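Local coordinates for protein alpha-L-rhamnosidase (Streptomyces avermitilis, PDB 3W5M) that hydrolyses terminal non-reducing alpha-L-rhamnose residues from alpha-L-rhamnosides, releasing L-rhamnose from citrus flavonoids such as naringin and rutin and from gum arabic, at residues A23-S28 / V73-P78; Y43-A48 / D58-G63; E493-V498 / D534-T539; R524-E529 / Y572-G577; D735-P740 / T790-A795. All coordinates share one frame; numbering follows the deposited sequence. Where two conformers were deposited one is given.

Contact 1 of 5, residues A23-S28 / V73-P78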
# COMPACT_ATOMS: atom_id res chain seq x y z
N ALA A 23 12.08 21.96 -7.35
CA ALA A 23 12.73 23.21 -7.79
C ALA A 23 11.95 23.91 -8.92
O ALA A 23 11.91 25.16 -9.02
CB ALA A 23 14.18 22.94 -8.21
N HIS A 24 11.35 23.10 -9.77
CA HIS A 24 10.57 23.59 -10.90
C HIS A 24 9.20 22.95 -10.91
O HIS A 24 8.90 22.07 -11.76
CB HIS A 24 11.33 23.31 -12.20
CG HIS A 24 12.71 23.88 -12.20
ND1 HIS A 24 12.96 25.21 -12.43
CD2 HIS A 24 13.91 23.31 -11.90
CE1 HIS A 24 14.26 25.44 -12.33
NE2 HIS A 24 14.85 24.31 -12.00
N PRO A 25 8.33 23.37 -9.96
CA PRO A 25 6.99 22.75 -9.86
C PRO A 25 6.23 22.88 -11.17
O PRO A 25 6.29 23.94 -11.80
CB PRO A 25 6.29 23.54 -8.72
CG PRO A 25 7.14 24.72 -8.45
CD PRO A 25 8.54 24.41 -8.94
N ARG A 26 5.50 21.84 -11.55
CA ARG A 26 4.82 21.80 -12.86
C ARG A 26 3.39 22.26 -12.73
O ARG A 26 2.61 21.69 -11.96
CB ARG A 26 4.89 20.40 -13.46
CG ARG A 26 6.32 20.01 -13.83
CD ARG A 26 6.42 18.51 -14.15
NE ARG A 26 6.09 17.73 -12.96
CZ ARG A 26 5.83 16.42 -12.96
NH1 ARG A 26 5.87 15.72 -14.09
NH2 ARG A 26 5.53 15.82 -11.83
N LEU A 27 3.04 23.25 -13.53
CA LEU A 27 1.76 23.96 -13.42
C LEU A 27 0.81 23.46 -14.50
O LEU A 27 1.25 23.16 -15.63
CB LEU A 27 2.04 25.46 -13.63
CG LEU A 27 3.06 26.11 -12.68
CD1 LEU A 27 3.29 27.56 -13.10
CD2 LEU A 27 2.56 26.04 -11.26
N SER A 28 -0.48 23.36 -14.17
CA SER A 28 -1.48 22.91 -15.14
C SER A 28 -2.71 23.80 -15.11
O SER A 28 -3.11 24.27 -14.02
CB SER A 28 -1.92 21.47 -14.85
OG SER A 28 -0.85 20.53 -15.09
N VAL A 73 3.42 22.30 -17.11
CA VAL A 73 4.40 23.30 -17.57
C VAL A 73 5.30 23.68 -16.40
O VAL A 73 4.82 24.16 -15.37
CB VAL A 73 3.70 24.55 -18.15
CG1 VAL A 73 4.74 25.58 -18.61
CG2 VAL A 73 2.75 24.17 -19.27
N PRO A 74 6.63 23.43 -16.53
CA PRO A 74 7.51 23.70 -15.38
C PRO A 74 7.71 25.17 -15.09
O PRO A 74 7.96 25.98 -16.01
CB PRO A 74 8.85 23.07 -15.76
CG PRO A 74 8.75 22.73 -17.21
CD PRO A 74 7.33 22.77 -17.65
N TYR A 75 7.58 25.51 -13.82
CA TYR A 75 8.06 26.81 -13.33
C TYR A 75 9.45 27.08 -13.87
O TYR A 75 10.34 26.24 -13.76
CB TYR A 75 8.09 26.81 -11.82
CG TYR A 75 8.72 28.05 -11.23
CD1 TYR A 75 8.01 29.25 -11.16
CD2 TYR A 75 10.03 28.03 -10.74
CE1 TYR A 75 8.59 30.39 -10.62
CE2 TYR A 75 10.63 29.16 -10.20
CZ TYR A 75 9.91 30.34 -10.13
OH TYR A 75 10.48 31.46 -9.59
N ALA A 76 9.65 28.26 -14.45
CA ALA A 76 10.98 28.60 -15.00
C ALA A 76 11.43 30.00 -14.64
O ALA A 76 12.10 30.67 -15.41
CB ALA A 76 11.04 28.36 -16.51
N GLY A 77 11.06 30.45 -13.45
CA GLY A 77 11.55 31.72 -12.93
C GLY A 77 12.77 31.55 -12.03
O GLY A 77 13.42 30.51 -12.07
N PRO A 78 13.07 32.57 -11.22
CA PRO A 78 14.23 32.58 -10.32
C PRO A 78 14.14 31.47 -9.26
O PRO A 78 13.04 31.03 -8.94
CB PRO A 78 14.17 33.98 -9.69
CG PRO A 78 13.45 34.81 -10.70
CD PRO A 78 12.40 33.89 -11.26

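Contact 2 of 5, residues Y43-A48 / D58-G63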
# COMPACT_ATOMS: atom_id res chain seq x y z
N TYR A 43 0.35 31.28 -23.56
CA TYR A 43 0.01 31.42 -22.14
C TYR A 43 0.93 32.43 -21.49
O TYR A 43 1.97 32.76 -22.03
CB TYR A 43 0.14 30.07 -21.40
CG TYR A 43 1.56 29.52 -21.34
CD1 TYR A 43 2.44 29.92 -20.32
CD2 TYR A 43 2.02 28.59 -22.27
CE1 TYR A 43 3.73 29.43 -20.24
CE2 TYR A 43 3.33 28.09 -22.19
CZ TYR A 43 4.18 28.53 -21.19
OH TYR A 43 5.46 28.04 -21.08
N GLN A 44 0.54 32.88 -20.31
CA GLN A 44 1.39 33.74 -19.51
C GLN A 44 1.19 33.42 -18.07
O GLN A 44 0.06 33.50 -17.57
CB GLN A 44 1.06 35.22 -19.75
CG GLN A 44 1.77 36.18 -18.80
CD GLN A 44 1.45 37.64 -19.10
OE1 GLN A 44 0.45 37.94 -19.76
NE2 GLN A 44 2.27 38.56 -18.59
N VAL A 45 2.29 33.12 -17.37
CA VAL A 45 2.23 32.82 -15.96
C VAL A 45 2.87 33.92 -15.13
O VAL A 45 3.93 34.41 -15.46
CB VAL A 45 2.92 31.47 -15.64
CG1 VAL A 45 2.98 31.24 -14.12
CG2 VAL A 45 2.24 30.32 -16.37
N ARG A 46 2.21 34.31 -14.05
CA ARG A 46 2.82 35.22 -13.09
C ARG A 46 2.87 34.58 -11.74
O ARG A 46 1.95 33.88 -11.36
CB ARG A 46 2.02 36.50 -12.97
CG ARG A 46 2.03 37.36 -14.21
CD ARG A 46 1.06 38.49 -13.96
NE ARG A 46 1.25 39.56 -14.93
CZ ARG A 46 0.47 40.63 -15.01
NH1 ARG A 46 -0.56 40.77 -14.18
NH2 ARG A 46 0.73 41.54 -15.93
N VAL A 47 3.95 34.86 -11.00
CA VAL A 47 4.16 34.35 -9.65
C VAL A 47 4.59 35.54 -8.80
O VAL A 47 5.43 36.33 -9.23
CB VAL A 47 5.27 33.26 -9.60
CG1 VAL A 47 5.35 32.65 -8.21
CG2 VAL A 47 5.08 32.19 -10.66
N ALA A 48 4.02 35.63 -7.61
CA ALA A 48 4.26 36.74 -6.70
C ALA A 48 4.14 36.31 -5.24
O ALA A 48 3.64 35.20 -4.93
CB ALA A 48 3.28 37.88 -7.02
N ASP A 58 6.47 40.10 -8.27
CA ASP A 58 7.85 40.22 -7.79
C ASP A 58 8.66 38.92 -7.89
O ASP A 58 9.86 38.95 -7.62
CB ASP A 58 7.87 40.72 -6.34
CG ASP A 58 7.08 39.83 -5.40
OD1 ASP A 58 6.48 38.84 -5.86
OD2 ASP A 58 7.07 40.12 -4.19
N VAL A 59 8.04 37.80 -8.25
CA VAL A 59 8.81 36.54 -8.38
C VAL A 59 9.09 36.21 -9.85
O VAL A 59 10.23 36.12 -10.27
CB VAL A 59 8.13 35.37 -7.60
CG1 VAL A 59 8.91 34.07 -7.73
CG2 VAL A 59 7.94 35.73 -6.14
N TRP A 60 8.04 36.05 -10.65
CA TRP A 60 8.20 35.67 -12.04
C TRP A 60 7.05 36.20 -12.89
O TRP A 60 5.92 36.32 -12.43
CB TRP A 60 8.26 34.15 -12.19
CG TRP A 60 8.63 33.62 -13.56
CD1 TRP A 60 9.64 34.08 -14.39
CD2 TRP A 60 8.05 32.49 -14.23
NE1 TRP A 60 9.70 33.31 -15.52
CE2 TRP A 60 8.74 32.33 -15.45
CE3 TRP A 60 7.02 31.59 -13.91
CZ2 TRP A 60 8.41 31.32 -16.37
CZ3 TRP A 60 6.69 30.60 -14.82
CH2 TRP A 60 7.39 30.47 -16.04
N ASP A 61 7.38 36.51 -14.13
CA ASP A 61 6.41 36.78 -15.16
C ASP A 61 6.98 36.18 -16.42
O ASP A 61 7.94 36.70 -16.96
CB ASP A 61 6.20 38.28 -15.35
CG ASP A 61 5.04 38.60 -16.28
OD1 ASP A 61 4.79 37.83 -17.25
OD2 ASP A 61 4.37 39.62 -16.03
N SER A 62 6.39 35.10 -16.91
CA SER A 62 6.91 34.43 -18.10
C SER A 62 6.81 35.35 -19.31
O SER A 62 7.44 35.07 -20.32
CB SER A 62 6.09 33.19 -18.42
OG SER A 62 4.73 33.55 -18.61
N GLY A 63 5.99 36.40 -19.21
CA GLY A 63 5.47 37.09 -20.40
C GLY A 63 4.64 36.14 -21.27
O GLY A 63 4.42 34.97 -20.92

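Contact 3 of 5, residues E493-V498 / D534-T539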
# COMPACT_ATOMS: atom_id res chain seq x y z
N GLU A 493 -24.40 -14.08 15.18
CA GLU A 493 -23.75 -14.74 16.31
C GLU A 493 -23.65 -16.22 15.98
O GLU A 493 -24.52 -17.00 16.40
CB GLU A 493 -24.56 -14.51 17.60
CG GLU A 493 -23.88 -15.09 18.84
CD GLU A 493 -24.67 -14.89 20.15
OE1 GLU A 493 -25.78 -14.30 20.14
OE2 GLU A 493 -24.16 -15.34 21.21
N PRO A 494 -22.62 -16.62 15.19
CA PRO A 494 -22.49 -18.02 14.77
C PRO A 494 -22.02 -19.03 15.83
O PRO A 494 -22.12 -20.23 15.60
CB PRO A 494 -21.47 -17.96 13.62
CG PRO A 494 -20.71 -16.70 13.85
CD PRO A 494 -21.66 -15.74 14.51
N LYS A 495 -21.49 -18.53 16.95
CA LYS A 495 -21.16 -19.34 18.13
C LYS A 495 -21.48 -18.43 19.33
O LYS A 495 -21.39 -17.21 19.20
CB LYS A 495 -19.69 -19.75 18.16
CG LYS A 495 -19.16 -20.52 16.95
CD LYS A 495 -19.61 -21.98 16.92
CE LYS A 495 -19.01 -22.70 15.72
NZ LYS A 495 -19.41 -24.14 15.66
N PRO A 496 -21.86 -19.02 20.49
CA PRO A 496 -22.28 -18.15 21.60
C PRO A 496 -21.19 -17.14 21.99
O PRO A 496 -20.04 -17.51 22.18
CB PRO A 496 -22.57 -19.14 22.76
CG PRO A 496 -21.91 -20.43 22.35
CD PRO A 496 -21.94 -20.45 20.85
N GLY A 497 -21.57 -15.86 22.04
CA GLY A 497 -20.64 -14.77 22.43
C GLY A 497 -19.57 -14.44 21.40
O GLY A 497 -18.66 -13.64 21.68
N VAL A 498 -19.65 -15.06 20.23
CA VAL A 498 -18.73 -14.74 19.12
C VAL A 498 -19.54 -14.12 18.00
O VAL A 498 -20.24 -14.83 17.26
CB VAL A 498 -17.97 -15.99 18.64
CG1 VAL A 498 -17.11 -15.68 17.41
CG2 VAL A 498 -17.11 -16.56 19.77
N ASP A 534 -20.22 -22.23 7.98
CA ASP A 534 -21.00 -22.06 9.23
C ASP A 534 -21.21 -20.60 9.67
O ASP A 534 -21.93 -20.33 10.64
CB ASP A 534 -20.43 -22.93 10.38
CG ASP A 534 -19.04 -22.49 10.84
OD1 ASP A 534 -18.61 -21.35 10.54
OD2 ASP A 534 -18.37 -23.29 11.55
N GLY A 535 -20.59 -19.66 8.96
CA GLY A 535 -20.79 -18.24 9.28
C GLY A 535 -19.74 -17.68 10.22
O GLY A 535 -19.80 -16.49 10.57
N THR A 536 -18.77 -18.51 10.62
CA THR A 536 -17.61 -18.04 11.41
C THR A 536 -16.55 -17.48 10.44
O THR A 536 -16.54 -17.87 9.26
CB THR A 536 -16.94 -19.16 12.24
OG1 THR A 536 -16.51 -20.21 11.38
CG2 THR A 536 -17.90 -19.72 13.32
N ILE A 537 -15.68 -16.60 10.93
CA ILE A 537 -14.63 -16.03 10.07
C ILE A 537 -13.53 -17.03 9.71
O ILE A 537 -13.17 -17.92 10.49
CB ILE A 537 -14.00 -14.73 10.64
CG1 ILE A 537 -13.26 -15.01 11.97
CG2 ILE A 537 -15.07 -13.66 10.77
CD1 ILE A 537 -12.26 -13.92 12.36
N TYR A 538 -13.05 -16.90 8.47
CA TYR A 538 -11.97 -17.72 7.97
C TYR A 538 -10.74 -16.84 7.89
O TYR A 538 -10.78 -15.80 7.23
CB TYR A 538 -12.32 -18.23 6.55
CG TYR A 538 -11.19 -18.99 5.88
CD1 TYR A 538 -10.93 -20.32 6.21
CD2 TYR A 538 -10.39 -18.39 4.91
CE1 TYR A 538 -9.90 -21.04 5.59
CE2 TYR A 538 -9.37 -19.10 4.28
CZ TYR A 538 -9.13 -20.42 4.62
OH TYR A 538 -8.12 -21.13 3.97
N THR A 539 -9.66 -17.27 8.54
CA THR A 539 -8.44 -16.45 8.62
C THR A 539 -7.18 -17.22 8.20
O THR A 539 -6.10 -16.66 8.21
CB THR A 539 -8.19 -15.89 10.05
OG1 THR A 539 -8.19 -16.96 10.99
CG2 THR A 539 -9.22 -14.85 10.44

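Contact 4 of 5, residues R524-E529 / Y572-G577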
# COMPACT_ATOMS: atom_id res chain seq x y z
N ARG A 524 -11.88 -8.23 21.85
CA ARG A 524 -10.97 -8.62 20.78
C ARG A 524 -11.68 -8.53 19.43
O ARG A 524 -12.84 -8.91 19.29
CB ARG A 524 -10.45 -10.03 21.02
CG ARG A 524 -9.31 -10.06 22.01
CD ARG A 524 -8.90 -11.47 22.37
NE ARG A 524 -8.28 -11.44 23.70
CZ ARG A 524 -8.98 -11.37 24.83
NH1 ARG A 524 -10.31 -11.34 24.79
NH2 ARG A 524 -8.35 -11.33 25.99
N LEU A 525 -10.97 -8.00 18.43
CA LEU A 525 -11.54 -7.81 17.09
C LEU A 525 -10.62 -8.51 16.13
O LEU A 525 -9.49 -8.05 15.94
CB LEU A 525 -11.57 -6.33 16.69
CG LEU A 525 -12.22 -5.38 17.71
CD1 LEU A 525 -12.06 -3.93 17.28
CD2 LEU A 525 -13.69 -5.75 17.90
N ARG A 526 -11.10 -9.57 15.51
CA ARG A 526 -10.36 -10.24 14.43
C ARG A 526 -10.98 -9.85 13.09
O ARG A 526 -12.16 -9.53 12.99
CB ARG A 526 -10.33 -11.75 14.62
CG ARG A 526 -9.50 -12.20 15.82
CD ARG A 526 -9.08 -13.66 15.75
NE ARG A 526 -10.22 -14.56 15.60
CZ ARG A 526 -10.24 -15.65 14.84
NH1 ARG A 526 -9.16 -16.00 14.14
NH2 ARG A 526 -11.34 -16.39 14.76
N HIS A 527 -10.15 -9.85 12.04
CA HIS A 527 -10.57 -9.32 10.77
C HIS A 527 -10.34 -10.37 9.69
O HIS A 527 -9.29 -11.01 9.66
CB HIS A 527 -9.78 -8.03 10.43
CG HIS A 527 -9.96 -6.95 11.44
ND1 HIS A 527 -9.28 -6.94 12.64
CD2 HIS A 527 -10.69 -5.81 11.42
CE1 HIS A 527 -9.63 -5.87 13.33
NE2 HIS A 527 -10.49 -5.17 12.62
N ALA A 528 -11.35 -10.55 8.84
CA ALA A 528 -11.31 -11.60 7.79
C ALA A 528 -11.89 -11.13 6.50
O ALA A 528 -12.83 -10.34 6.46
CB ALA A 528 -12.06 -12.86 8.25
N GLU A 529 -11.38 -11.70 5.41
CA GLU A 529 -11.88 -11.38 4.08
C GLU A 529 -13.14 -12.19 3.71
O GLU A 529 -13.96 -11.72 2.93
CB GLU A 529 -10.79 -11.69 3.03
CG GLU A 529 -9.46 -10.96 3.17
CD GLU A 529 -8.61 -11.10 1.91
OE1 GLU A 529 -7.98 -12.18 1.73
OE2 GLU A 529 -8.60 -10.15 1.09
N TYR A 572 -15.27 -8.77 7.09
CA TYR A 572 -15.96 -9.22 8.32
C TYR A 572 -15.10 -8.95 9.54
O TYR A 572 -13.87 -9.12 9.50
CB TYR A 572 -16.26 -10.71 8.22
CG TYR A 572 -17.00 -11.09 6.95
CD1 TYR A 572 -18.39 -11.02 6.89
CD2 TYR A 572 -16.31 -11.54 5.82
CE1 TYR A 572 -19.07 -11.36 5.74
CE2 TYR A 572 -16.98 -11.88 4.66
CZ TYR A 572 -18.36 -11.80 4.63
OH TYR A 572 -19.04 -12.14 3.49
N VAL A 573 -15.76 -8.56 10.63
CA VAL A 573 -15.12 -8.36 11.93
C VAL A 573 -15.76 -9.30 12.95
O VAL A 573 -16.98 -9.25 13.16
CB VAL A 573 -15.25 -6.90 12.40
CG1 VAL A 573 -14.46 -6.69 13.70
CG2 VAL A 573 -14.74 -5.97 11.31
N GLU A 574 -14.93 -10.15 13.56
CA GLU A 574 -15.33 -11.01 14.67
C GLU A 574 -15.04 -10.34 16.01
O GLU A 574 -13.91 -9.94 16.29
CB GLU A 574 -14.57 -12.31 14.62
CG GLU A 574 -14.89 -13.28 15.75
CD GLU A 574 -13.77 -14.29 15.97
OE1 GLU A 574 -12.76 -13.98 16.68
OE2 GLU A 574 -13.91 -15.41 15.46
N VAL A 575 -16.06 -10.25 16.84
CA VAL A 575 -16.00 -9.48 18.09
C VAL A 575 -16.20 -10.51 19.20
O VAL A 575 -17.23 -11.20 19.21
CB VAL A 575 -17.13 -8.43 18.12
CG1 VAL A 575 -17.10 -7.60 19.40
CG2 VAL A 575 -17.03 -7.51 16.91
N THR A 576 -15.20 -10.67 20.08
CA THR A 576 -15.34 -11.50 21.28
C THR A 576 -15.07 -10.64 22.54
O THR A 576 -14.35 -9.65 22.48
CB THR A 576 -14.42 -12.71 21.26
OG1 THR A 576 -13.08 -12.27 21.17
CG2 THR A 576 -14.73 -13.61 20.04
N GLY A 577 -15.67 -11.02 23.67
CA GLY A 577 -15.50 -10.24 24.91
C GLY A 577 -16.35 -9.00 25.05
O GLY A 577 -16.19 -8.26 26.04

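Contact 5 of 5, residues D735-P740 / T790-A795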
# COMPACT_ATOMS: atom_id res chain seq x y z
N ASP A 735 21.37 -15.45 -24.27
CA ASP A 735 22.26 -16.15 -25.20
C ASP A 735 21.67 -15.96 -26.60
O ASP A 735 20.58 -16.44 -26.89
CB ASP A 735 22.37 -17.63 -24.79
CG ASP A 735 23.28 -18.47 -25.73
OD1 ASP A 735 23.73 -17.98 -26.78
OD2 ASP A 735 23.52 -19.65 -25.40
N GLY A 736 22.38 -15.20 -27.45
CA GLY A 736 21.85 -14.76 -28.76
C GLY A 736 20.49 -14.11 -28.61
O GLY A 736 19.60 -14.32 -29.43
N LEU A 737 20.34 -13.38 -27.49
CA LEU A 737 19.14 -12.62 -27.14
C LEU A 737 17.97 -13.44 -26.61
O LEU A 737 16.90 -12.89 -26.33
CB LEU A 737 18.72 -11.69 -28.29
CG LEU A 737 19.82 -10.73 -28.75
CD1 LEU A 737 19.38 -10.06 -30.03
CD2 LEU A 737 20.19 -9.70 -27.68
N LEU A 738 18.17 -14.75 -26.46
CA LEU A 738 17.12 -15.60 -25.91
C LEU A 738 17.32 -15.62 -24.41
O LEU A 738 18.44 -15.79 -23.94
CB LEU A 738 17.18 -17.02 -26.50
CG LEU A 738 17.11 -17.13 -28.03
CD1 LEU A 738 17.10 -18.61 -28.43
CD2 LEU A 738 15.91 -16.38 -28.62
N ARG A 739 16.24 -15.44 -23.67
CA ARG A 739 16.35 -15.41 -22.21
C ARG A 739 16.10 -16.79 -21.60
O ARG A 739 15.33 -17.58 -22.15
CB ARG A 739 15.39 -14.35 -21.64
CG ARG A 739 15.83 -12.93 -22.00
CD ARG A 739 16.66 -12.34 -20.86
NE ARG A 739 15.85 -12.17 -19.65
CZ ARG A 739 16.32 -12.24 -18.40
NH1 ARG A 739 17.60 -12.48 -18.19
NH2 ARG A 739 15.51 -12.06 -17.36
N PRO A 740 16.72 -17.06 -20.43
CA PRO A 740 16.53 -18.33 -19.70
C PRO A 740 15.06 -18.59 -19.34
O PRO A 740 14.28 -17.64 -19.20
CB PRO A 740 17.34 -18.13 -18.41
CG PRO A 740 18.32 -17.05 -18.70
CD PRO A 740 17.68 -16.17 -19.74
N THR A 790 14.64 -4.73 -32.85
CA THR A 790 14.71 -5.47 -34.14
C THR A 790 15.43 -6.82 -33.99
O THR A 790 14.96 -7.85 -34.47
CB THR A 790 15.46 -4.64 -35.21
OG1 THR A 790 14.81 -3.37 -35.35
CG2 THR A 790 15.45 -5.36 -36.57
N ARG A 791 16.58 -6.80 -33.32
CA ARG A 791 17.39 -8.02 -33.16
C ARG A 791 16.77 -9.06 -32.25
O ARG A 791 16.83 -10.25 -32.54
CB ARG A 791 18.81 -7.69 -32.76
CG ARG A 791 19.58 -7.01 -33.89
CD ARG A 791 21.04 -6.83 -33.54
NE ARG A 791 21.23 -5.77 -32.56
CZ ARG A 791 21.58 -5.98 -31.29
NH1 ARG A 791 21.78 -7.21 -30.83
NH2 ARG A 791 21.74 -4.94 -30.48
N ILE A 792 16.11 -8.61 -31.17
CA ILE A 792 15.40 -9.53 -30.30
C ILE A 792 14.17 -10.12 -30.96
O ILE A 792 13.91 -11.32 -30.81
CB ILE A 792 14.96 -8.89 -28.97
CG1 ILE A 792 16.17 -8.30 -28.25
CG2 ILE A 792 14.34 -9.96 -28.07
CD1 ILE A 792 15.77 -7.38 -27.10
N ARG A 793 13.40 -9.28 -31.65
CA ARG A 793 12.22 -9.77 -32.36
C ARG A 793 12.62 -10.86 -33.37
O ARG A 793 11.89 -11.83 -33.52
CB ARG A 793 11.46 -8.65 -33.06
CG ARG A 793 10.25 -9.14 -33.82
CD ARG A 793 9.24 -8.06 -34.14
NE ARG A 793 9.85 -6.91 -34.77
CZ ARG A 793 9.24 -5.74 -34.93
NH1 ARG A 793 7.97 -5.56 -34.50
NH2 ARG A 793 9.88 -4.73 -35.53
N LYS A 794 13.75 -10.68 -34.05
CA LYS A 794 14.17 -11.68 -35.05
C LYS A 794 14.58 -12.99 -34.37
O LYS A 794 14.14 -14.07 -34.79
CB LYS A 794 15.32 -11.19 -35.92
CG LYS A 794 15.32 -11.94 -37.24
CD LYS A 794 16.70 -12.29 -37.76
CE LYS A 794 16.57 -13.09 -39.06
NZ LYS A 794 17.87 -13.35 -39.73
N ALA A 795 15.39 -12.89 -33.33
CA ALA A 795 15.78 -14.04 -32.53
C ALA A 795 14.53 -14.69 -31.93
O ALA A 795 14.39 -15.92 -31.97
CB ALA A 795 16.79 -13.64 -31.45

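Contact 1 of 5, residues A23-S28 / V73-P78
In a small antiparallel sheet of the N-terminal immunoglobulin-like domain, Leu27 and Val73 form a hydrogen-bonded pair where strand 26-32 pairs with the short strand 73-74. Leu27 N donates to Val73 O at 2.7 Å, and Val73 N returns a bond to Leu27 O. Tyr75 N is joined to Pro25 O over 2.9 Å, nearly straight. Between these bonds Arg26 and Pro74 make the non-hydrogen-bonded pair, with Arg26 CA 3.4 Å from Val73 O. In the fibronectin type III-like fold of this domain, Leu27, on the face it shares with Val73, packs against Val45 of strand 40-48 in the other sheet. Beyond the strand ends, His24 extends the pairing through its ring: ND1 donates to Tyr75 O at 3.1 Å, with the acceptor close to the imidazole plane. Tyr75 CB lies 3.8 Å from Pro25 CD, the two side chains running side by side. The Tyr75 ring is held at the far end by a 2.7 Å bond from OH to Pro78 O, on a lone pair of that carbonyl, while Gly77 N sits over the ring centre. The guanidinium of Arg26 turns away to salt bridges with Glu12 and Asp712.

Contact 2 of 5, residues Y43-A48 / D58-G63
Asp61 reaches two side chains of the opposite strand. Its OD1 accepts from Gln44 NE2 at 2.9 Å through the syn lone pair, in the plane of the Gln44 amide, while OD2 takes a weak salt-bridge bond from Arg46 NE at 3.3 Å. OD1 also accepts from Gly63 N, closing an Asx turn that fixes the carboxylate. Next to it, Ser62 OG, rather than a backbone carbonyl of its segment, accepts from Val45 N at 2.8 Å and itself donates to Gly63 O. The strands form the 40-48/60-66 hairpin of the immunoglobulin-like domain, with a classic beta bulge at the start of strand 60-66 in which Val59 N and Trp60 N both reach Val47 O from the same face of its plane. On the face shared by Val47 and Trp60, Val47 CG2 meets the indole edge 3.8 Å from Trp60 CE3, and Val45 CG1 lies equally near Trp60 CZ3. Farther out, Tyr75 packs edge-to-face with Trp60, and Arg91 of strand 85-94 donates to Gln44 OE1.

Contact 3 of 5, residues E493-V498 / D534-T539
The Lys495 chain bends at chi2 (-75°), and this turn sets CD so that the side chain passes obliquely across the methyl group of Thr536. Thr536 CG2 is anti to its own carbonyl carbon and lies 3.9 Å from Lys495 CG and 4.0 Å from Lys495 CE. Beside this apolar crossing, the Pro494 ring points at the backbone of the opposite turn, with Pro494 CG 3.4 Å from Gly535 O. No hydrogen bond joins the two segments. Lys495 NZ stands 4.3 Å from Asp534 OD2, beyond a salt bridge, although the opposite charges would probably attract each other weakly. The polar bonds lie within each side. Asp534 OD1 accepts from both Thr536 N, at 2.8 Å, and Thr536 OG1, the first of these bonds making an Asx turn. On the other side Glu493 OE2 receives Gly497 N inside the type II turn of residues 495-498. An alanine in place of Thr536 would probably open a gap beside the Lys495 chain and leave Asp534 OD1 and Asn532 without their hydroxyl partner. The contact thus joins two surface turns of the concanavalin-like domain: the corner between strands 480-493 and 498-503, where Pro494 rests on Val500, and the loop leading into strand 537-538, whose Ile537 packs over strands 522-528 and 572-576.

Contact 4 of 5, residues R524-E529 / Y572-G577
Arg526 grips Glu574 side-on with two nitrogens, one to each carboxylate oxygen. NE donates to Glu574 OE1 at 2.8 Å, within the guanidinium plane but from above the carboxylate, and NH2 donates to Glu574 OE2 at 2.8 Å on its syn side. The guanidinium and carboxylate planes lie 48° apart. The bend of the arginine at chi3 (-56°) sets NE for this grip, while Glu574 CG, anti to its backbone N, lies alongside. Both backbones are also paired: Arg526 N meets Glu574 O at 2.9 Å, and Glu574 N meets Arg526 O. The same reciprocal exchange joins Arg524 with Thr576 and Ala528 with Tyr572. These antiparallel strands lie in a mixed sheet of the concanavalin-like domain, whose salt-bridge face is covered by Ile537. A leucine in place of Arg526 would probably leave the buried Glu574 carboxylate without its charged mate. On the opposite face Leu525 CD2 packs 3.9 Å from Val575 CG2, and His527 CD2 lies beside Val573 CG2. His527 ND1 bonds to Ala547 O, and its ring stacks on that of His568. Past the strand end, Tyr572 CE2 turns its ring edge to Glu529 O at 3.5 Å. The Glu529 carboxylate is bound outside the pair: OE1 accepts from Phe914 N and Asn541, OE2 from Asn506. The side chains of the rhamnose-binding Arg634 and His916 are each about 7 Å from that of Glu529.

Contact 5 of 5, residues D735-P740 / T790-A795
Leu737 lays its CD1 methyl against the backbone of helix 783-800, 3.6 Å from both Arg791 C and Arg791 O. The same methyl also meets Arg791 CB at 3.7 Å and Ile792 CG1 at 4.1 Å, so one leucine branch fits between neighbouring side chains of the helix. Arg791 NH1 lies 3.8 Å from Leu737 CD1, while NE of the same arginine is engaged in a salt bridge with Asp787 on the same helix. Farther along the helix, Ala795 turns its CB toward the loop. Gly736 O approaches that methyl to 3.5 Å, and Leu738 CD2 comes up at 4.0 Å, with Ala795 O also beside it. The loop owes its shape to a type I' turn at residues 735-738, closed by paired backbone bonds between Asp735 and Leu738; Gly736 and Leu737 both have positive phi there. This turn follows helix 713-732 in the (alpha/alpha)6-barrel catalytic domain. Leu737 also touches Glu731 of that helix and Phe764 of helix 756-777, which packs against Ile792 as well, so Leu737 touches three helices. Leu737 O is buried by the contact with no partner in the model. No hydrogen bond or salt bridge crosses between the segments, and the attachment of turn to helix therefore rests on van der Waals contact of leucine and alanine methyls with each other, with backbone and with the Arg791 side chain.

Overall arrangement
Along the chain come first contacts 1 and 2, then 3 and 4, then 5, in three separate domains. Contacts 1 and 2 share the N-terminal immunoglobulin-like domain, with centres 10 Å apart; contact 2 falls between the two segments of contact 1, and Tyr75 and Trp60 link their sheets. Contacts 3 and 4, centred 9 Å apart in the concanavalin-like domain, alternate their segments along the sequence, and Ile537 bridges them. These two pairs lie on opposite sides of the chain's centre, their centres about 49 to 64 Å apart. Contact 5, in the helical catalytic barrel, has its centre 42 to 56 Å from those of the others. Each pair thus belongs to the internal packing of its own beta domain, and contact 4 is the one close to the rhamnose site that includes Arg634 and His916.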